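PDB 5VIT: MdcA from Pseudomonas aeruginosa, which probably acts as the acyl-carrier-protein transferase subunit of malonate decarboxylase, exchanging acetyl for malonyl on the carrier protein. Local coordinates for residues M420-Q425 and L463-I468; G50-L55 and V143-N148; C286-L291 and V306-C311; L200-I205 and G332-L337; P383-D388 and G413-V418. All coordinates share one frame; numbering follows the deposited sequence.

Contacts 1, 3 and 5 all reach one mixed sheet. Contact 3 joins its edge strand 308-310 to 288-290, whereas contacts 5 and 1 lie near the two ends of strand 416-420 and touch through Val418 and Leu463. Contact 2 belongs to the other, wholly parallel sheet, about 41 Å from contact 1 between centres. Contacts 1 and 5 are buried; in each a carboxylate accepts a backbone N-H, and in contact 5 a lysine also bonds a helix-end carbonyl. Contacts 2 and 3, partly buried, each use an arginine, Arg52 bonded to a carbonyl and water, Arg287 to a glutamate. Contact 4, at the surface and without strands, is a salt-bridge network and meets contact 3 where Leu337 packs on Cys311.

Contact 1: residues M420-Q425 and L463-I468; sequences MVETFQ and LTEEGI
Met420 and Leu463 pair as parallel strand neighbours, and Val421 N continues the strand pairing by donating to Leu463 O at 2.9 Å. Thr464 OG1 donates to Val421 O at 3.0 Å, and Glu465 OE1 uses its syn lone pair to accept Thr423 N at 2.9 Å. Glu465 OE2 takes the hydroxyl of Thr423, in a bond whose very short modelled length is doubtful. CG of Glu465 stands between its backbone N and carbonyl carbon (chi1 83°), and a bend at chi2 turns the carboxylate toward Thr423. The contact thus continues the pairing of strands 416-420 and 461-464, neighbours in the mixed sheet, past the end of the first strand. Among apolar groups, Met420 CG lies alongside Leu463 CD2 at 4.0 Å against helix 235-250, and the methyls Thr423 CG2 and Thr464 CG2 meet at 3.5 Å. The carboxylates of Glu422 and Glu465 stand perpendicular, joined by a water that donates to both; Glu422 OE1 also bonds Thr81 of the MdcC chain.

Contact 2: residues G50-L55 and V143-N148; sequences GDRVVL and VDLIPN
The loop 143-148 meets strand 52-55 almost at a right angle (99°), with the CA atoms of Arg52 and Pro147 4.9 Å apart. Asn148 N donates to Arg52 O at 2.9 Å, and the amide side chain of the same residue answers in the other direction: its OD1 accepts Arg52 N at 2.7 Å, on a lone pair in the carbonyl plane. One asparagine therefore occupies both backbone polar groups of Arg52. The Asn148 amide is also stacked on the carboxylate of Asp51, their planes 16° apart, with Asp51 OD1 3.5 Å from Asn148 CG; Asp51 OD2 is itself held by Arg21 and Ala48 N. The Arg52 side chain runs extended from CG to NE along the loop. Its NH1 gives Ile146 O a long but straight bond of 3.3 Å within the guanidinium plane, while Leu145 CD2 lies over one face, offset toward the rim. NH1 also donates to a water that in turn donates to Val143 O. On the buried side Val54 CG2 rests on Pro147 CB at 3.8 Å. The loop leads into strand 149-154, neighbour of 52-55 in the parallel sheet. The start of strand 52-55 is thus held by polar bonds to the Asn148 amide and to loop backbone, and the Arg52 charge is probably eased by Ile146 O and water, since no loop carboxylate contacts it.

Contact 3: residues C286-L291 and V306-C311; sequences CRHWTL and VESVHC
Trp289 and Val309 pair between the parallel bridges His288-Ser308 and Thr290-His310. On their face the packing is close: Trp289 CB touches Val309 CG2 at 4.0 Å, and Val306 CG1 meets Trp289 CD1 at 3.8 Å. The indole NE1 donates to Cys286 O from above the carbonyl plane, and His259 meets the ring edge-to-face. Backbone bonds run from Trp289 N to Ser308 O and from His310 N to Trp289 O, both 2.8 Å, while Arg287 O accepts both Glu307 N and Ser308 N. The other face is more polar and partly exposed; there His288 ND1 and Ser308 OG share a hydrogen bond of 2.6 Å at the imidazole edge. At the exposed end, before the strands, Glu307 runs alongside Arg287, whose NH1 makes a salt bridge of 3.3 Å to Glu307 OE2, the two planes 61° apart; Arg287 NE bonds Gln255. The strands are the ends of a beta-alpha-beta unit through helix 298-302, which touches Val306; strand 256-259 lies on the far side of 288-290, and helix 341-350 covers Thr290 and His310.

Contact 4: residues L200-I205 and G332-L337; sequences LPRVDI and GRDGSL
Arg202 approaches Asp334 side-on, presenting NE and NH2 to a single oxygen, OD1, each at 3.0 Å. The two flat groups are far from coplanar, 57° apart, and OD1 lies tilted from the guanidinium plane; because both N-H groups converge on one oxygen, each bond is bent. The other end of the guanidinium is aligned better: NH1 meets Asp204 OD2 at 2.9 Å, exactly in plane and on that oxygen's syn lone pair. Arg202 thus lies between two carboxylates, and its NH2 adds a weak bond to Leu337 O. Double bends at chi2 and chi3 bring the arginine tip round to these partners. Asp334 OD2 accepts Ser336 OG at 2.7 Å on its syn lone pair, and the same hydroxyl also bonds Tyr164 OH; Arg338 is a second partner of Asp204 OD2. Beside the charges, Pro201 CB lies 4.1 Å from Asp334 CB. The arrangement is a surface salt-bridge network that links the loop after strand 192-194, with its classic beta bulge in which Asp204 and Ile205 both face Val163, to the type I turn Gly332-Gly335 before helix 341-350.

Contact 5: residues P383-D388 and G413-V418; sequences PNMGHD and GRKLVV
Lys415 reaches Met385 O with a fully extended side chain. CG is anti to the backbone N (chi1 -172°) and every later torsion is also near 180°, which carries NZ to 3.0 Å from Met385 O, at the end of helix 382-385. NZ also bonds Gly348 O and a water, 2.9 Å away, that donates to Asn384 O and His387 O; an ammonium among these carbonyls would probably be stabilised there. The near end of the lysine is fixed by Asp388, where CG anti to the backbone N (chi1 177°) places OD2 3.2 Å from Lys415 N, which comes from above the carboxylate plane. Between these polar ends Val417 straddles the chain just after the helix: CG1 packs on Gly386 CA at 3.7 Å and CG2 against His387 N at 3.6 Å. This is a short helix end packed on the start of sheet strand 416-420, with the Met385 side chain about 3 Å from a bound malonate ion, probably from the crystallisation liquor, which may mark a pocket.

Contact 1: residues M420-Q425 and L463-I468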
# COMPACT_ATOMS: atom_id res chain seq x y z
N MET A 420 -3.02 0.41 -14.45
CA MET A 420 -2.28 1.53 -13.87
C MET A 420 -2.93 2.84 -14.28
O MET A 420 -2.89 3.23 -15.44
CB MET A 420 -0.80 1.49 -14.32
CG MET A 420 0.05 2.70 -13.93
SD MET A 420 1.69 2.56 -14.69
CE MET A 420 2.64 3.77 -13.78
N VAL A 421 -3.54 3.53 -13.34
CA VAL A 421 -4.33 4.67 -13.72
C VAL A 421 -4.53 5.59 -12.52
O VAL A 421 -4.58 5.13 -11.37
CB VAL A 421 -5.69 4.20 -14.31
CG1 VAL A 421 -6.56 3.56 -13.23
CG2 VAL A 421 -6.41 5.32 -15.01
N GLU A 422 -4.61 6.89 -12.80
CA GLU A 422 -4.93 7.89 -11.79
C GLU A 422 -6.38 7.73 -11.34
O GLU A 422 -7.24 7.30 -12.13
CB GLU A 422 -4.70 9.29 -12.35
CG GLU A 422 -3.94 10.15 -11.38
CD GLU A 422 -3.85 11.60 -11.77
OE1 GLU A 422 -4.11 12.42 -10.88
OE2 GLU A 422 -3.49 11.93 -12.93
N THR A 423 -6.67 8.08 -10.08
CA THR A 423 -8.04 7.92 -9.58
C THR A 423 -9.04 8.78 -10.33
O THR A 423 -10.23 8.48 -10.33
CB THR A 423 -8.15 8.26 -8.09
OG1 THR A 423 -7.54 9.53 -7.85
CG2 THR A 423 -7.44 7.20 -7.25
N PHE A 424 -8.55 9.86 -10.94
CA PHE A 424 -9.37 10.74 -11.77
C PHE A 424 -8.71 10.97 -13.11
O PHE A 424 -7.48 10.96 -13.23
CB PHE A 424 -9.60 12.10 -11.09
CG PHE A 424 -10.61 12.07 -9.99
CD1 PHE A 424 -10.30 11.53 -8.75
CD2 PHE A 424 -11.87 12.62 -10.17
CE1 PHE A 424 -11.23 11.52 -7.73
CE2 PHE A 424 -12.81 12.60 -9.16
CZ PHE A 424 -12.49 12.05 -7.94
N GLN A 425 -9.56 11.18 -14.10
CA GLN A 425 -9.16 11.47 -15.46
C GLN A 425 -9.00 12.98 -15.60
O GLN A 425 -9.70 13.75 -14.94
CB GLN A 425 -10.20 10.95 -16.44
CG GLN A 425 -10.45 9.45 -16.30
CD GLN A 425 -9.32 8.62 -16.93
OE1 GLN A 425 -8.98 8.84 -18.10
NE2 GLN A 425 -8.75 7.68 -16.17
N LEU A 463 -3.05 -0.29 -9.77
CA LEU A 463 -2.04 0.66 -9.36
C LEU A 463 -2.54 2.06 -9.66
O LEU A 463 -2.94 2.37 -10.78
CB LEU A 463 -0.71 0.39 -10.07
CG LEU A 463 0.35 1.50 -10.11
CD1 LEU A 463 0.63 2.14 -8.75
CD2 LEU A 463 1.65 0.95 -10.72
N THR A 464 -2.48 2.89 -8.62
CA THR A 464 -3.09 4.20 -8.60
C THR A 464 -2.09 5.18 -7.93
O THR A 464 -1.17 4.73 -7.29
CB THR A 464 -4.44 4.07 -7.85
OG1 THR A 464 -5.54 3.96 -8.78
CG2 THR A 464 -4.63 5.12 -6.90
N GLU A 465 -2.25 6.50 -8.06
CA GLU A 465 -1.38 7.41 -7.30
C GLU A 465 -1.50 7.21 -5.76
O GLU A 465 -0.62 7.64 -5.02
CB GLU A 465 -1.67 8.89 -7.66
CG GLU A 465 -2.86 9.56 -6.96
CD GLU A 465 -4.21 9.28 -7.61
OE1 GLU A 465 -4.30 8.40 -8.49
OE2 GLU A 465 -5.20 9.95 -7.24
N GLU A 466 -2.58 6.57 -5.31
CA GLU A 466 -2.80 6.23 -3.90
C GLU A 466 -2.01 5.01 -3.43
O GLU A 466 -1.60 4.93 -2.27
CB GLU A 466 -4.28 5.97 -3.65
CG GLU A 466 -5.16 7.15 -3.97
CD GLU A 466 -5.23 8.13 -2.82
OE1 GLU A 466 -5.41 7.68 -1.67
OE2 GLU A 466 -5.11 9.34 -3.06
N GLY A 467 -1.83 4.04 -4.32
CA GLY A 467 -1.17 2.81 -3.95
C GLY A 467 -1.52 1.64 -4.84
O GLY A 467 -2.15 1.79 -5.89
N ILE A 468 -1.08 0.46 -4.42
CA ILE A 468 -1.31 -0.76 -5.16
C ILE A 468 -2.31 -1.62 -4.41
O ILE A 468 -2.14 -1.86 -3.23
CB ILE A 468 0.01 -1.55 -5.37
CG1 ILE A 468 1.04 -0.70 -6.12
CG2 ILE A 468 -0.28 -2.86 -6.13
CD1 ILE A 468 2.49 -1.28 -6.17
O HOH W 1 -6.38 11.70 -9.37

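Contact 2: residues G50-L55 and V143-N148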
# COMPACT_ATOMS: atom_id res chain seq x y z
N GLY A 50 -20.67 -6.52 -51.31
CA GLY A 50 -20.81 -7.55 -50.29
C GLY A 50 -19.48 -8.13 -49.84
O GLY A 50 -19.41 -8.83 -48.84
N ASP A 51 -18.43 -7.84 -50.59
CA ASP A 51 -17.11 -8.36 -50.29
C ASP A 51 -16.65 -8.06 -48.87
O ASP A 51 -16.93 -6.98 -48.32
CB ASP A 51 -16.08 -7.81 -51.28
CG ASP A 51 -15.84 -8.73 -52.45
OD1 ASP A 51 -16.56 -9.75 -52.55
OD2 ASP A 51 -14.94 -8.43 -53.28
N ARG A 52 -15.96 -9.04 -48.28
CA ARG A 52 -15.20 -8.84 -47.06
C ARG A 52 -13.86 -8.26 -47.46
O ARG A 52 -13.06 -8.91 -48.14
CB ARG A 52 -15.03 -10.15 -46.29
CG ARG A 52 -16.31 -10.66 -45.66
CD ARG A 52 -16.10 -12.07 -45.13
NE ARG A 52 -17.31 -12.61 -44.51
CZ ARG A 52 -17.52 -13.90 -44.27
NH1 ARG A 52 -16.59 -14.79 -44.61
NH2 ARG A 52 -18.65 -14.30 -43.70
N VAL A 53 -13.60 -7.03 -47.05
CA VAL A 53 -12.38 -6.36 -47.49
C VAL A 53 -11.50 -5.98 -46.32
O VAL A 53 -11.88 -5.18 -45.47
CB VAL A 53 -12.69 -5.08 -48.31
CG1 VAL A 53 -11.40 -4.41 -48.73
CG2 VAL A 53 -13.57 -5.41 -49.52
N VAL A 54 -10.32 -6.58 -46.29
CA VAL A 54 -9.31 -6.23 -45.32
C VAL A 54 -8.59 -4.99 -45.83
O VAL A 54 -8.15 -4.96 -46.98
CB VAL A 54 -8.34 -7.39 -45.08
CG1 VAL A 54 -7.12 -6.91 -44.36
CG2 VAL A 54 -9.04 -8.49 -44.30
N LEU A 55 -8.49 -3.95 -45.00
CA LEU A 55 -7.93 -2.66 -45.39
C LEU A 55 -6.99 -2.14 -44.31
O LEU A 55 -7.41 -1.92 -43.17
CB LEU A 55 -9.04 -1.62 -45.64
CG LEU A 55 -8.58 -0.17 -45.81
CD1 LEU A 55 -7.48 -0.04 -46.91
CD2 LEU A 55 -9.77 0.75 -46.10
N VAL A 143 -11.36 -18.77 -40.42
CA VAL A 143 -12.51 -19.50 -39.93
C VAL A 143 -13.77 -18.82 -40.43
O VAL A 143 -14.39 -19.23 -41.42
CB VAL A 143 -12.55 -19.56 -38.37
CG1 VAL A 143 -13.79 -20.30 -37.89
CG2 VAL A 143 -11.28 -20.19 -37.82
N ASP A 144 -14.02 -17.70 -39.77
CA ASP A 144 -15.26 -16.97 -39.66
C ASP A 144 -15.40 -15.81 -40.64
O ASP A 144 -16.49 -15.43 -41.06
CB ASP A 144 -15.36 -16.42 -38.22
CG ASP A 144 -16.67 -16.66 -37.67
OD1 ASP A 144 -17.52 -17.01 -38.51
OD2 ASP A 144 -16.87 -16.54 -36.45
N LEU A 145 -14.27 -15.20 -40.93
CA LEU A 145 -14.23 -13.99 -41.74
C LEU A 145 -13.17 -14.13 -42.81
O LEU A 145 -12.37 -13.21 -43.00
CB LEU A 145 -13.95 -12.77 -40.86
CG LEU A 145 -15.00 -12.41 -39.82
CD1 LEU A 145 -14.43 -11.43 -38.78
CD2 LEU A 145 -16.18 -11.81 -40.52
N ILE A 146 -13.14 -15.28 -43.47
CA ILE A 146 -12.29 -15.44 -44.64
C ILE A 146 -12.54 -14.23 -45.51
O ILE A 146 -13.69 -13.95 -45.84
CB ILE A 146 -12.61 -16.70 -45.48
CG1 ILE A 146 -13.02 -17.88 -44.59
CG2 ILE A 146 -11.46 -17.02 -46.45
CD1 ILE A 146 -11.91 -18.72 -44.12
N PRO A 147 -11.48 -13.48 -45.85
CA PRO A 147 -11.80 -12.27 -46.61
C PRO A 147 -11.76 -12.51 -48.12
O PRO A 147 -11.19 -13.49 -48.59
CB PRO A 147 -10.71 -11.30 -46.16
CG PRO A 147 -9.54 -12.18 -45.79
CD PRO A 147 -10.09 -13.51 -45.36
N ASN A 148 -12.40 -11.61 -48.87
CA ASN A 148 -12.36 -11.67 -50.33
C ASN A 148 -11.18 -10.90 -50.90
O ASN A 148 -10.56 -11.33 -51.87
CB ASN A 148 -13.66 -11.14 -50.91
CG ASN A 148 -14.86 -11.90 -50.43
OD1 ASN A 148 -15.64 -11.41 -49.61
ND2 ASN A 148 -15.02 -13.13 -50.92
O HOH W 2 -15.79 -17.39 -43.34

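Contact 3: residues C286-L291 and V306-C311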
# COMPACT_ATOMS: atom_id res chain seq x y z
N CYS A 286 12.90 -6.84 -16.11
CA CYS A 286 12.57 -6.19 -17.38
C CYS A 286 13.63 -6.37 -18.45
O CYS A 286 14.01 -5.41 -19.13
CB CYS A 286 12.33 -4.69 -17.16
SG CYS A 286 11.12 -4.38 -15.87
N ARG A 287 14.09 -7.60 -18.62
CA ARG A 287 15.09 -7.90 -19.62
C ARG A 287 14.52 -8.10 -21.04
O ARG A 287 15.13 -7.69 -22.03
CB ARG A 287 15.87 -9.13 -19.19
CG ARG A 287 16.56 -8.94 -17.84
CD ARG A 287 17.47 -10.13 -17.53
NE ARG A 287 16.72 -11.31 -17.14
CZ ARG A 287 16.81 -12.51 -17.71
NH1 ARG A 287 17.65 -12.70 -18.74
NH2 ARG A 287 16.06 -13.51 -17.25
N HIS A 288 13.38 -8.76 -21.14
CA HIS A 288 12.84 -9.11 -22.45
C HIS A 288 11.54 -8.43 -22.68
O HIS A 288 10.65 -8.48 -21.83
CB HIS A 288 12.67 -10.63 -22.58
CG HIS A 288 13.92 -11.40 -22.31
ND1 HIS A 288 14.98 -11.42 -23.20
CD2 HIS A 288 14.30 -12.14 -21.25
CE1 HIS A 288 15.95 -12.15 -22.69
NE2 HIS A 288 15.57 -12.60 -21.51
N TRP A 289 11.41 -7.78 -23.84
CA TRP A 289 10.21 -7.00 -24.11
C TRP A 289 9.47 -7.46 -25.35
O TRP A 289 10.08 -7.83 -26.36
CB TRP A 289 10.57 -5.51 -24.27
CG TRP A 289 11.20 -4.93 -23.05
CD1 TRP A 289 12.43 -5.23 -22.55
CD2 TRP A 289 10.64 -3.94 -22.19
NE1 TRP A 289 12.66 -4.49 -21.42
CE2 TRP A 289 11.58 -3.69 -21.17
CE3 TRP A 289 9.43 -3.24 -22.18
CZ2 TRP A 289 11.35 -2.77 -20.14
CZ3 TRP A 289 9.20 -2.32 -21.15
CH2 TRP A 289 10.16 -2.10 -20.15
N THR A 290 8.14 -7.44 -25.25
CA THR A 290 7.27 -7.38 -26.42
C THR A 290 6.72 -5.96 -26.44
O THR A 290 5.90 -5.59 -25.61
CB THR A 290 6.11 -8.39 -26.36
OG1 THR A 290 5.35 -8.15 -25.16
CG2 THR A 290 6.63 -9.82 -26.35
N LEU A 291 7.20 -5.15 -27.37
CA LEU A 291 6.92 -3.73 -27.35
C LEU A 291 7.18 -3.11 -28.71
O LEU A 291 8.13 -3.50 -29.41
CB LEU A 291 7.79 -3.03 -26.30
CG LEU A 291 7.27 -1.70 -25.74
CD1 LEU A 291 6.11 -1.96 -24.81
CD2 LEU A 291 8.36 -0.98 -24.98
N VAL A 306 17.78 -3.28 -21.26
CA VAL A 306 16.96 -3.99 -22.22
C VAL A 306 17.77 -5.00 -23.02
O VAL A 306 18.59 -4.61 -23.85
CB VAL A 306 16.30 -3.01 -23.18
CG1 VAL A 306 15.48 -3.76 -24.21
CG2 VAL A 306 15.46 -1.99 -22.41
N GLU A 307 17.54 -6.28 -22.79
CA GLU A 307 18.29 -7.33 -23.47
C GLU A 307 17.70 -7.71 -24.83
O GLU A 307 18.43 -8.03 -25.77
CB GLU A 307 18.41 -8.54 -22.56
CG GLU A 307 19.15 -8.22 -21.28
CD GLU A 307 19.35 -9.41 -20.35
OE1 GLU A 307 19.80 -9.20 -19.20
OE2 GLU A 307 19.07 -10.56 -20.77
N SER A 308 16.38 -7.66 -24.95
CA SER A 308 15.72 -7.97 -26.22
C SER A 308 14.36 -7.30 -26.32
O SER A 308 13.64 -7.17 -25.33
CB SER A 308 15.55 -9.48 -26.39
OG SER A 308 14.67 -10.00 -25.41
N VAL A 309 14.02 -6.86 -27.53
CA VAL A 309 12.69 -6.34 -27.82
C VAL A 309 12.18 -6.99 -29.08
O VAL A 309 12.81 -6.88 -30.14
CB VAL A 309 12.68 -4.80 -28.02
CG1 VAL A 309 11.26 -4.29 -28.33
CG2 VAL A 309 13.27 -4.08 -26.81
N HIS A 310 11.04 -7.67 -29.01
CA HIS A 310 10.35 -8.03 -30.24
C HIS A 310 9.19 -7.06 -30.45
O HIS A 310 8.45 -6.77 -29.50
CB HIS A 310 9.86 -9.48 -30.24
CG HIS A 310 9.26 -9.90 -31.55
ND1 HIS A 310 7.91 -9.83 -31.79
CD2 HIS A 310 9.83 -10.33 -32.69
CE1 HIS A 310 7.66 -10.23 -33.03
NE2 HIS A 310 8.82 -10.54 -33.60
N CYS A 311 9.02 -6.59 -31.68
CA CYS A 311 8.14 -5.45 -31.98
C CYS A 311 6.86 -5.77 -32.74
O CYS A 311 6.88 -6.49 -33.73
CB CYS A 311 8.92 -4.39 -32.78
SG CYS A 311 10.32 -3.61 -31.92

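Contact 4: residues L200-I205 and G332-L337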
# COMPACT_ATOMS: atom_id res chain seq x y z
N LEU A 200 15.43 -5.10 -54.29
CA LEU A 200 14.51 -5.34 -53.18
C LEU A 200 15.32 -5.68 -51.95
O LEU A 200 16.04 -6.68 -51.94
CB LEU A 200 13.53 -6.46 -53.52
CG LEU A 200 12.21 -6.35 -52.76
CD1 LEU A 200 11.33 -5.34 -53.44
CD2 LEU A 200 11.52 -7.71 -52.66
N PRO A 201 15.22 -4.86 -50.89
CA PRO A 201 16.12 -5.05 -49.75
C PRO A 201 15.88 -6.37 -49.02
O PRO A 201 16.83 -6.95 -48.50
CB PRO A 201 15.83 -3.83 -48.85
CG PRO A 201 14.61 -3.22 -49.36
CD PRO A 201 14.38 -3.65 -50.76
N ARG A 202 14.64 -6.85 -49.03
CA ARG A 202 14.30 -8.14 -48.43
C ARG A 202 12.92 -8.53 -48.95
O ARG A 202 12.14 -7.67 -49.36
CB ARG A 202 14.33 -8.05 -46.90
CG ARG A 202 13.73 -9.21 -46.12
CD ARG A 202 12.93 -8.72 -44.90
NE ARG A 202 13.74 -7.87 -44.04
CZ ARG A 202 13.28 -7.09 -43.06
NH1 ARG A 202 11.99 -7.04 -42.75
NH2 ARG A 202 14.14 -6.36 -42.37
N VAL A 203 12.61 -9.82 -48.98
CA VAL A 203 11.24 -10.21 -49.25
C VAL A 203 10.50 -10.45 -47.92
O VAL A 203 10.96 -11.24 -47.08
CB VAL A 203 11.16 -11.47 -50.15
CG1 VAL A 203 9.70 -11.84 -50.40
CG2 VAL A 203 11.88 -11.22 -51.48
N ASP A 204 9.39 -9.76 -47.72
CA ASP A 204 8.56 -9.98 -46.53
C ASP A 204 7.30 -10.74 -46.92
O ASP A 204 6.85 -11.64 -46.20
CB ASP A 204 8.19 -8.66 -45.84
CG ASP A 204 9.38 -8.00 -45.14
OD1 ASP A 204 9.74 -6.87 -45.53
OD2 ASP A 204 9.95 -8.59 -44.19
N ILE A 205 6.72 -10.35 -48.06
CA ILE A 205 5.57 -11.04 -48.65
C ILE A 205 5.97 -11.52 -50.05
O ILE A 205 6.24 -10.70 -50.93
CB ILE A 205 4.31 -10.13 -48.74
CG1 ILE A 205 3.72 -9.88 -47.34
CG2 ILE A 205 3.22 -10.78 -49.57
CD1 ILE A 205 4.37 -8.78 -46.61
N GLY A 332 16.55 -8.06 -40.21
CA GLY A 332 16.77 -8.96 -41.33
C GLY A 332 18.12 -8.72 -41.95
O GLY A 332 18.85 -7.83 -41.52
N ARG A 333 18.45 -9.51 -42.98
CA ARG A 333 19.79 -9.46 -43.58
C ARG A 333 20.12 -8.08 -44.17
O ARG A 333 21.29 -7.70 -44.22
CB ARG A 333 19.94 -10.54 -44.65
CG ARG A 333 20.58 -11.81 -44.09
CD ARG A 333 21.54 -12.45 -45.09
NE ARG A 333 20.86 -13.16 -46.17
CZ ARG A 333 20.46 -14.43 -46.10
NH1 ARG A 333 20.68 -15.15 -45.01
NH2 ARG A 333 19.85 -14.98 -47.14
N ASP A 334 19.10 -7.34 -44.58
CA ASP A 334 19.29 -5.97 -45.04
C ASP A 334 19.64 -5.04 -43.87
O ASP A 334 20.12 -3.93 -44.08
CB ASP A 334 18.03 -5.46 -45.74
CG ASP A 334 16.85 -5.37 -44.79
OD1 ASP A 334 16.37 -6.42 -44.34
OD2 ASP A 334 16.40 -4.25 -44.50
N GLY A 335 19.38 -5.50 -42.65
CA GLY A 335 19.72 -4.75 -41.46
C GLY A 335 18.58 -4.00 -40.80
O GLY A 335 18.76 -3.45 -39.71
N SER A 336 17.41 -3.95 -41.44
CA SER A 336 16.27 -3.23 -40.87
C SER A 336 15.37 -4.14 -39.99
O SER A 336 15.39 -5.38 -40.08
CB SER A 336 15.43 -2.56 -41.97
OG SER A 336 14.62 -3.49 -42.68
N LEU A 337 14.61 -3.49 -39.13
CA LEU A 337 13.64 -4.13 -38.25
C LEU A 337 12.69 -5.04 -39.02
O LEU A 337 12.24 -4.71 -40.12
CB LEU A 337 12.85 -3.05 -37.49
CG LEU A 337 11.69 -3.50 -36.62
CD1 LEU A 337 12.28 -4.08 -35.36
CD2 LEU A 337 10.74 -2.33 -36.34

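Contact 5: residues P383-D388 and G413-V418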
# COMPACT_ATOMS: atom_id res chain seq x y z
N PRO A 383 -7.08 -6.56 -24.57
CA PRO A 383 -7.66 -7.84 -24.10
C PRO A 383 -6.72 -9.04 -24.25
O PRO A 383 -6.68 -9.91 -23.38
CB PRO A 383 -8.88 -8.03 -25.01
CG PRO A 383 -9.21 -6.68 -25.48
CD PRO A 383 -7.90 -5.96 -25.63
N ASN A 384 -5.98 -9.10 -25.36
CA ASN A 384 -5.07 -10.20 -25.57
C ASN A 384 -3.98 -10.25 -24.49
O ASN A 384 -3.61 -11.32 -23.99
CB ASN A 384 -4.40 -10.09 -26.93
CG ASN A 384 -3.46 -11.24 -27.18
OD1 ASN A 384 -3.84 -12.40 -27.00
ND2 ASN A 384 -2.23 -10.93 -27.56
N MET A 385 -3.45 -9.09 -24.11
CA MET A 385 -2.37 -9.11 -23.14
C MET A 385 -2.78 -8.90 -21.69
O MET A 385 -2.05 -9.32 -20.80
CB MET A 385 -1.31 -8.10 -23.56
CG MET A 385 -0.54 -8.72 -24.72
SD MET A 385 0.63 -7.69 -25.51
CE MET A 385 -0.47 -6.48 -26.24
N GLY A 386 -3.96 -8.32 -21.45
CA GLY A 386 -4.47 -8.16 -20.09
C GLY A 386 -5.49 -9.22 -19.69
O GLY A 386 -6.62 -8.91 -19.31
N HIS A 387 -5.10 -10.49 -19.81
CA HIS A 387 -5.88 -11.59 -19.27
C HIS A 387 -4.91 -12.71 -18.88
O HIS A 387 -3.77 -12.72 -19.33
CB HIS A 387 -6.93 -12.08 -20.28
CG HIS A 387 -6.36 -12.96 -21.35
ND1 HIS A 387 -5.87 -12.46 -22.53
CD2 HIS A 387 -6.18 -14.30 -21.40
CE1 HIS A 387 -5.41 -13.46 -23.27
NE2 HIS A 387 -5.60 -14.58 -22.60
N ASP A 388 -5.35 -13.62 -18.03
CA ASP A 388 -4.53 -14.74 -17.62
C ASP A 388 -4.65 -15.84 -18.69
O ASP A 388 -5.73 -16.42 -18.86
CB ASP A 388 -4.96 -15.27 -16.25
CG ASP A 388 -4.18 -16.51 -15.83
OD1 ASP A 388 -4.78 -17.42 -15.24
OD2 ASP A 388 -2.96 -16.57 -16.09
N GLY A 413 -0.09 -21.13 -11.96
CA GLY A 413 0.39 -19.77 -11.85
C GLY A 413 -0.55 -18.82 -12.58
O GLY A 413 -1.55 -19.25 -13.16
N ARG A 414 -0.23 -17.53 -12.55
CA ARG A 414 -1.02 -16.51 -13.25
C ARG A 414 -0.09 -15.48 -13.84
O ARG A 414 0.91 -15.13 -13.23
CB ARG A 414 -2.00 -15.77 -12.32
CG ARG A 414 -3.14 -16.55 -11.76
CD ARG A 414 -3.97 -15.61 -10.87
NE ARG A 414 -4.62 -14.57 -11.67
CZ ARG A 414 -5.56 -13.74 -11.21
NH1 ARG A 414 -5.95 -13.82 -9.94
NH2 ARG A 414 -6.11 -12.84 -12.03
N LYS A 415 -0.46 -14.97 -15.01
CA LYS A 415 0.21 -13.81 -15.57
C LYS A 415 -0.16 -12.58 -14.75
O LYS A 415 -1.28 -12.43 -14.27
CB LYS A 415 -0.19 -13.62 -17.02
CG LYS A 415 0.59 -12.55 -17.79
CD LYS A 415 0.03 -12.46 -19.20
CE LYS A 415 0.64 -11.37 -20.01
NZ LYS A 415 0.05 -11.40 -21.41
N LEU A 416 0.80 -11.68 -14.60
CA LEU A 416 0.52 -10.41 -13.96
C LEU A 416 -0.20 -9.47 -14.94
O LEU A 416 0.26 -9.21 -16.06
CB LEU A 416 1.81 -9.78 -13.46
CG LEU A 416 2.34 -10.36 -12.14
CD1 LEU A 416 2.85 -11.79 -12.31
CD2 LEU A 416 3.42 -9.44 -11.55
N VAL A 417 -1.35 -8.97 -14.50
CA VAL A 417 -2.14 -8.04 -15.30
C VAL A 417 -2.45 -6.82 -14.44
O VAL A 417 -3.24 -6.89 -13.49
CB VAL A 417 -3.43 -8.72 -15.84
CG1 VAL A 417 -4.39 -7.69 -16.42
CG2 VAL A 417 -3.10 -9.83 -16.87
N VAL A 418 -1.79 -5.71 -14.76
CA VAL A 418 -1.86 -4.48 -13.97
C VAL A 418 -2.63 -3.38 -14.69
O VAL A 418 -2.40 -3.08 -15.87
CB VAL A 418 -0.45 -3.92 -13.63
CG1 VAL A 418 -0.54 -2.74 -12.67
CG2 VAL A 418 0.42 -5.00 -13.03
O HOH W 3 -2.49 -12.75 -22.04